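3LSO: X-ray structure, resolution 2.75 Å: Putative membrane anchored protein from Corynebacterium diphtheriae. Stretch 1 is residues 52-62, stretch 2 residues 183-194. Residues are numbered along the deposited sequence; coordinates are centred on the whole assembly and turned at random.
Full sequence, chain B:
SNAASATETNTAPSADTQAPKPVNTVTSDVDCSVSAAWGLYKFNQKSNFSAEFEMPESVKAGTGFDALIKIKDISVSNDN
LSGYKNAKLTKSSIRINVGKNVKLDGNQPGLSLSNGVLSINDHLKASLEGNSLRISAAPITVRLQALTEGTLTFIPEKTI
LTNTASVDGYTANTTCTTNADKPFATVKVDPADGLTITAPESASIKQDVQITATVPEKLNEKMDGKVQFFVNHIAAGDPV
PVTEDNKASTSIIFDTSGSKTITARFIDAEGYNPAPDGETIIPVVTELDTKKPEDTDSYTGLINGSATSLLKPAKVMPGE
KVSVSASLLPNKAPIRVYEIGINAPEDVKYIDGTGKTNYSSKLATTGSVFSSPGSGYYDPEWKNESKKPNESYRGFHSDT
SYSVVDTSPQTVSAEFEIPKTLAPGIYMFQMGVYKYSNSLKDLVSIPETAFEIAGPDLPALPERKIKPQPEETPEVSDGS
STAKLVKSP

Stretch 1 52-62: EFEMPESVKAG
Stretch 2 183-194: PFATVKVDPADG

Stretch 1 runs alongside stretch 2 in the same direction, first through side chains, then as a short parallel sheet; together they bury 749 Å². In strand 52-54, Glu52 and Glu54 point away, while Phe53 (phi/psi -98/89, chi1 m) points toward Phe184, also m. Their rings are near parallel but slid apart, centroids 5.1 Å apart, and Phe53 CD1 rests 3.5 Å from Phe184 CB; both residues are buried, as are Val187, Val189 and Ala61. Met55, modelled as selenomethionine (-129/155, chi1 -102°, then t, m), sets CE 3.3 Å from Ala185 CB, a tight contact between two methyl carbons, and SE 3.7 Å from Val187 CG2. Pro56 (-66/157) and Glu57 (-71/-40) lead into strand 58-60 (-143/151, -145/173, -106/146).

Here the backbone carries the contact, pairing Ser58 with Lys188, Val59 with Val189 (-119/107) and Lys60 with Asp190. Four hydrogen bonds alternate in direction: Lys188 N to Glu57 O, 3.1 Å; Val59 N to Lys188 O, 3.2 Å; Asp190 N to Val59 O, 2.9 Å; Ala61 N to Asp190 O, 2.8 Å. Ser58 (p) and Lys60 (chi1 27°, then t, p, t) share one face with Lys188, modelled to CB, and Asp190. Val59 (m) takes the other with Val189 (t), and Val59 CG2 lies 4.0 Å from Val187 CG1. Lys60 NZ stays 4.1 Å from Asp193 OD2, beyond a salt bridge. Ala61 (-52/136) closes the contact, Ala61 CB 4.3 Å from Val189 CG1.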

ATOM      1  N   GLU B  52       7.445  -2.497  33.548  1.00 49.71           N
ATOM      2  CA  GLU B  52       6.619  -2.820  32.389  1.00 49.65           C
ATOM      3  C   GLU B  52       6.634  -1.654  31.398  1.00 49.39           C
ATOM      4  O   GLU B  52       6.229  -0.533  31.719  1.00 49.43           O
ATOM      5  CB  GLU B  52       5.192  -3.155  32.833  1.00 49.76           C
ATOM      6  CG  GLU B  52       4.170  -3.156  31.709  1.00 50.78           C
ATOM      7  CD  GLU B  52       2.836  -3.767  32.109  1.00 52.12           C
ATOM      8  OE1 GLU B  52       2.527  -3.826  33.324  1.00 51.96           O
ATOM      9  OE2 GLU B  52       2.094  -4.192  31.191  1.00 53.28           O
ATOM     10  N   PHE B  53       7.122  -1.932  30.197  1.00 49.06           N
ATOM     11  CA  PHE B  53       7.209  -0.933  29.143  1.00 48.87           C
ATOM     12  C   PHE B  53       6.024  -1.063  28.176  1.00 48.77           C
ATOM     13  O   PHE B  53       6.104  -1.778  27.174  1.00 48.77           O
ATOM     14  CB  PHE B  53       8.529  -1.104  28.388  1.00 48.82           C
ATOM     15  CG  PHE B  53       9.670  -0.300  28.947  1.00 48.40           C
ATOM     16  CD1 PHE B  53      10.264  -0.641  30.150  1.00 48.15           C
ATOM     17  CD2 PHE B  53      10.176   0.792  28.245  1.00 48.26           C
ATOM     18  CE1 PHE B  53      11.331   0.108  30.641  1.00 48.23           C
ATOM     19  CE2 PHE B  53      11.245   1.545  28.738  1.00 46.50           C
ATOM     20  CZ  PHE B  53      11.817   1.208  29.927  1.00 46.33           C
ATOM     21  N   GLU B  54       4.927  -0.378  28.482  1.00 48.51           N
ATOM     22  CA  GLU B  54       3.734  -0.442  27.647  1.00 48.31           C
ATOM     23  C   GLU B  54       3.900   0.454  26.420  1.00 47.70           C
ATOM     24  O   GLU B  54       3.775   1.675  26.492  1.00 47.56           O
ATOM     25  CB  GLU B  54       2.482  -0.082  28.454  1.00 48.66           C
ATOM     26  CG  GLU B  54       2.259  -0.969  29.691  1.00 50.28           C
ATOM     27  CD  GLU B  54       1.059  -0.548  30.552  1.00 52.26           C
ATOM     28  OE1 GLU B  54       0.363   0.435  30.204  1.00 53.04           O
ATOM     29  OE2 GLU B  54       0.806  -1.208  31.586  1.00 52.68           O
HETATM   30  N   MSE B  55       4.204  -0.177  25.292  1.00 47.11           N
HETATM   31  CA  MSE B  55       4.476   0.522  24.044  1.00 46.43           C
HETATM   32  C   MSE B  55       3.653  -0.052  22.910  1.00 45.90           C
HETATM   33  O   MSE B  55       3.259  -1.222  22.970  1.00 46.02           O
HETATM   34  CB  MSE B  55       5.947   0.391  23.688  1.00 46.47           C
HETATM   35  CG  MSE B  55       6.748   1.617  23.992  1.00 46.69           C
HETATM   36 SE   MSE B  55       8.618   1.266  23.658  0.75 47.54          SE
HETATM   37  CE  MSE B  55       8.905   0.112  25.179  1.00 47.41           C
ATOM     38  N   PRO B  56       3.392   0.762  21.864  1.00 45.34           N
ATOM     39  CA  PRO B  56       2.727   0.235  20.667  1.00 44.81           C
ATOM     40  C   PRO B  56       3.636  -0.773  19.957  1.00 44.37           C
ATOM     41  O   PRO B  56       4.863  -0.751  20.153  1.00 44.73           O
ATOM     42  CB  PRO B  56       2.529   1.481  19.804  1.00 44.50           C
ATOM     43  CG  PRO B  56       3.604   2.405  20.233  1.00 44.67           C
ATOM     44  CD  PRO B  56       3.712   2.194  21.712  1.00 45.08           C
ATOM     45  N   GLU B  57       3.044  -1.658  19.161  1.00 43.42           N
ATOM     46  CA  GLU B  57       3.815  -2.692  18.471  1.00 42.63           C
ATOM     47  C   GLU B  57       4.689  -2.139  17.350  1.00 41.61           C
ATOM     48  O   GLU B  57       5.832  -2.579  17.166  1.00 41.52           O
ATOM     49  CB  GLU B  57       2.891  -3.768  17.915  1.00 43.01           C
ATOM     50  CG  GLU B  57       2.311  -4.669  18.981  1.00 43.99           C
ATOM     51  CD  GLU B  57       1.794  -5.976  18.419  1.00 45.38           C
ATOM     52  OE1 GLU B  57       1.467  -6.035  17.207  1.00 46.33           O
ATOM     53  OE2 GLU B  57       1.710  -6.948  19.198  1.00 45.87           O
ATOM     54  N   SER B  58       4.136  -1.186  16.604  1.00 40.19           N
ATOM     55  CA  SER B  58       4.860  -0.539  15.526  1.00 38.88           C
ATOM     56  C   SER B  58       4.531   0.949  15.402  1.00 37.91           C
ATOM     57  O   SER B  58       3.435   1.396  15.741  1.00 37.52           O
ATOM     58  CB  SER B  58       4.586  -1.251  14.197  1.00 38.90           C
ATOM     59  OG  SER B  58       3.357  -0.828  13.642  1.00 38.51           O
ATOM     60  N   VAL B  59       5.504   1.703  14.909  1.00 36.91           N
ATOM     61  CA  VAL B  59       5.314   3.104  14.559  1.00 36.26           C
ATOM     62  C   VAL B  59       6.154   3.407  13.347  1.00 35.60           C
ATOM     63  O   VAL B  59       6.961   2.575  12.922  1.00 35.46           O
ATOM     64  CB  VAL B  59       5.777   4.052  15.670  1.00 36.53           C
ATOM     65  CG1 VAL B  59       4.663   4.278  16.696  1.00 37.21           C
ATOM     66  CG2 VAL B  59       7.083   3.564  16.302  1.00 35.63           C
ATOM     67  N   LYS B  60       5.983   4.610  12.809  1.00 34.71           N
ATOM     68  CA  LYS B  60       6.762   5.029  11.650  1.00 33.98           C
ATOM     69  C   LYS B  60       7.845   6.046  12.006  1.00 33.17           C
ATOM     70  O   LYS B  60       7.678   6.860  12.922  1.00 32.97           O
ATOM     71  CB  LYS B  60       5.847   5.523  10.527  1.00 33.88           C
ATOM     72  CG  LYS B  60       4.525   6.085  11.022  1.00 34.48           C
ATOM     73  CD  LYS B  60       3.441   6.036   9.944  1.00 36.43           C
ATOM     74  CE  LYS B  60       2.644   4.729   9.978  1.00 36.38           C
ATOM     75  NZ  LYS B  60       1.374   4.855   9.220  1.00 35.38           N
ATOM     76  N   ALA B  61       8.965   5.962  11.291  1.00 32.36           N
ATOM     77  CA  ALA B  61      10.075   6.885  11.459  1.00 31.77           C
ATOM     78  C   ALA B  61       9.582   8.319  11.377  1.00 31.75           C
ATOM     79  O   ALA B  61       8.765   8.666  10.517  1.00 31.64           O
ATOM     80  CB  ALA B  61      11.145   6.629  10.419  1.00 31.34           C
ATOM     81  N   GLY B  62      10.064   9.145  12.296  1.00 31.66           N
ATOM     82  CA  GLY B  62       9.722  10.558  12.299  1.00 31.78           C
ATOM     83  C   GLY B  62       8.368  10.871  12.922  1.00 31.95           C
ATOM     84  O   GLY B  62       7.995  12.048  13.030  1.00 31.99           O
ATOM     85  N   PRO B 183      15.098  -8.097  26.836  1.00 44.16           N
ATOM     86  CA  PRO B 183      14.698  -6.720  26.527  1.00 43.65           C
ATOM     87  C   PRO B 183      13.275  -6.373  26.957  1.00 43.23           C
ATOM     88  O   PRO B 183      12.353  -7.146  26.737  1.00 43.24           O
ATOM     89  CB  PRO B 183      14.826  -6.652  24.992  1.00 43.85           C
ATOM     90  CG  PRO B 183      15.306  -8.065  24.532  1.00 43.67           C
ATOM     91  CD  PRO B 183      14.954  -8.976  25.657  1.00 43.87           C
ATOM     92  N   PHE B 184      13.115  -5.203  27.559  1.00 43.07           N
ATOM     93  CA  PHE B 184      11.812  -4.710  28.023  1.00 42.95           C
ATOM     94  C   PHE B 184      10.779  -4.609  26.904  1.00 42.52           C
ATOM     95  O   PHE B 184       9.575  -4.792  27.144  1.00 42.90           O
ATOM     96  CB  PHE B 184      11.950  -3.340  28.704  1.00 43.32           C
ATOM     97  CG  PHE B 184      12.971  -3.308  29.811  1.00 44.57           C
ATOM     98  CD1 PHE B 184      12.805  -4.091  30.964  1.00 46.16           C
ATOM     99  CD2 PHE B 184      14.099  -2.510  29.703  1.00 44.83           C
ATOM    100  CE1 PHE B 184      13.750  -4.084  31.991  1.00 45.66           C
ATOM    101  CE2 PHE B 184      15.051  -2.498  30.722  1.00 45.81           C
ATOM    102  CZ  PHE B 184      14.872  -3.286  31.869  1.00 45.88           C
ATOM    103  N   ALA B 185      11.245  -4.302  25.690  1.00 41.35           N
ATOM    104  CA  ALA B 185      10.352  -4.235  24.540  1.00 40.22           C
ATOM    105  C   ALA B 185      11.035  -4.151  23.173  1.00 39.31           C
ATOM    106  O   ALA B 185      12.191  -3.726  23.037  1.00 38.82           O
ATOM    107  CB  ALA B 185       9.327  -3.111  24.704  1.00 40.33           C
ATOM    108  N   THR B 186      10.285  -4.597  22.172  1.00 38.11           N
ATOM    109  CA  THR B 186      10.668  -4.472  20.787  1.00 37.11           C
ATOM    110  C   THR B 186       9.605  -3.638  20.070  1.00 36.52           C
ATOM    111  O   THR B 186       8.408  -3.798  20.325  1.00 36.42           O
ATOM    112  CB  THR B 186      10.844  -5.869  20.145  1.00 37.04           C
ATOM    113  OG1 THR B 186      12.234  -6.228  20.160  1.00 36.36           O
ATOM    114  CG2 THR B 186      10.331  -5.901  18.707  1.00 36.64           C
ATOM    115  N   VAL B 187      10.050  -2.717  19.214  1.00 35.57           N
ATOM    116  CA  VAL B 187       9.132  -1.974  18.355  1.00 34.63           C
ATOM    117  C   VAL B 187       9.579  -2.001  16.886  1.00 33.87           C
ATOM    118  O   VAL B 187      10.687  -1.572  16.561  1.00 33.44           O
ATOM    119  CB  VAL B 187       8.946  -0.510  18.827  1.00 34.89           C
ATOM    120  CG1 VAL B 187       7.741   0.124  18.130  1.00 34.45           C
ATOM    121  CG2 VAL B 187       8.777  -0.434  20.349  1.00 34.81           C
ATOM    122  N   LYS B 188       8.714  -2.528  16.016  1.00 33.19           N
ATOM    123  CA  LYS B 188       8.920  -2.464  14.573  1.00 32.51           C
ATOM    124  C   LYS B 188       8.857  -0.997  14.111  1.00 32.22           C
ATOM    125  O   LYS B 188       8.009  -0.229  14.568  1.00 31.91           O
ATOM    126  CB  LYS B 188       7.876  -3.301  13.855  1.00 32.45           C
ATOM    127  N   VAL B 189       9.769  -0.595  13.233  1.00 31.80           N
ATOM    128  CA  VAL B 189       9.739   0.768  12.727  1.00 31.66           C
ATOM    129  C   VAL B 189       9.537   0.796  11.219  1.00 31.89           C
ATOM    130  O   VAL B 189      10.442   0.475  10.446  1.00 31.88           O
ATOM    131  CB  VAL B 189      10.995   1.573  13.092  1.00 31.46           C
ATOM    132  CG1 VAL B 189      10.792   3.031  12.754  1.00 31.16           C
ATOM    133  CG2 VAL B 189      11.297   1.442  14.547  1.00 31.69           C
ATOM    134  N   ASP B 190       8.334   1.186  10.816  1.00 32.05           N
ATOM    135  CA  ASP B 190       8.025   1.424   9.415  1.00 32.48           C
ATOM    136  C   ASP B 190       8.652   2.751   8.976  1.00 32.53           C
ATOM    137  O   ASP B 190       9.096   3.533   9.810  1.00 32.63           O
ATOM    138  CB  ASP B 190       6.507   1.411   9.199  1.00 32.46           C
ATOM    139  CG  ASP B 190       5.866   0.095   9.638  1.00 33.04           C
ATOM    140  OD1 ASP B 190       6.548  -0.959   9.592  1.00 33.31           O
ATOM    141  OD2 ASP B 190       4.678   0.116  10.031  1.00 33.25           O
ATOM    142  N   PRO B 191       8.714   3.003   7.668  1.00 32.70           N
ATOM    143  CA  PRO B 191       9.348   4.248   7.266  1.00 32.84           C
ATOM    144  C   PRO B 191       8.374   5.422   7.294  1.00 33.07           C
ATOM    145  O   PRO B 191       7.150   5.215   7.341  1.00 33.19           O
ATOM    146  CB  PRO B 191       9.783   3.966   5.829  1.00 32.80           C
ATOM    147  CG  PRO B 191       8.942   2.803   5.375  1.00 32.62           C
ATOM    148  CD  PRO B 191       8.174   2.254   6.521  1.00 32.41           C
ATOM    149  N   ALA B 192       8.922   6.638   7.265  1.00 33.22           N
ATOM    150  CA  ALA B 192       8.120   7.847   7.103  1.00 33.38           C
ATOM    151  C   ALA B 192       7.393   7.766   5.775  1.00 33.80           C
ATOM    152  O   ALA B 192       8.002   7.473   4.734  1.00 33.63           O
ATOM    153  CB  ALA B 192       8.993   9.080   7.155  1.00 33.23           C
ATOM    154  N   ASP B 193       6.085   8.003   5.817  1.00 34.25           N
ATOM    155  CA  ASP B 193       5.238   7.942   4.621  1.00 34.45           C
ATOM    156  C   ASP B 193       5.831   8.694   3.427  1.00 34.68           C
ATOM    157  O   ASP B 193       6.538   9.688   3.598  1.00 34.35           O
ATOM    158  CB  ASP B 193       3.829   8.457   4.937  1.00 34.48           C
ATOM    159  CG  ASP B 193       3.085   7.561   5.921  1.00 34.69           C
ATOM    160  OD1 ASP B 193       3.009   6.335   5.679  1.00 33.71           O
ATOM    161  OD2 ASP B 193       2.577   8.084   6.939  1.00 35.42           O
ATOM    162  N   GLY B 194       5.542   8.189   2.225  1.00 35.24           N
ATOM    163  CA  GLY B 194       6.058   8.736   0.968  1.00 35.68           C
ATOM    164  C   GLY B 194       4.919   9.296   0.137  1.00 36.26           C
ATOM    165  O   GLY B 194       3.852   9.607   0.676  1.00 36.42           O
TER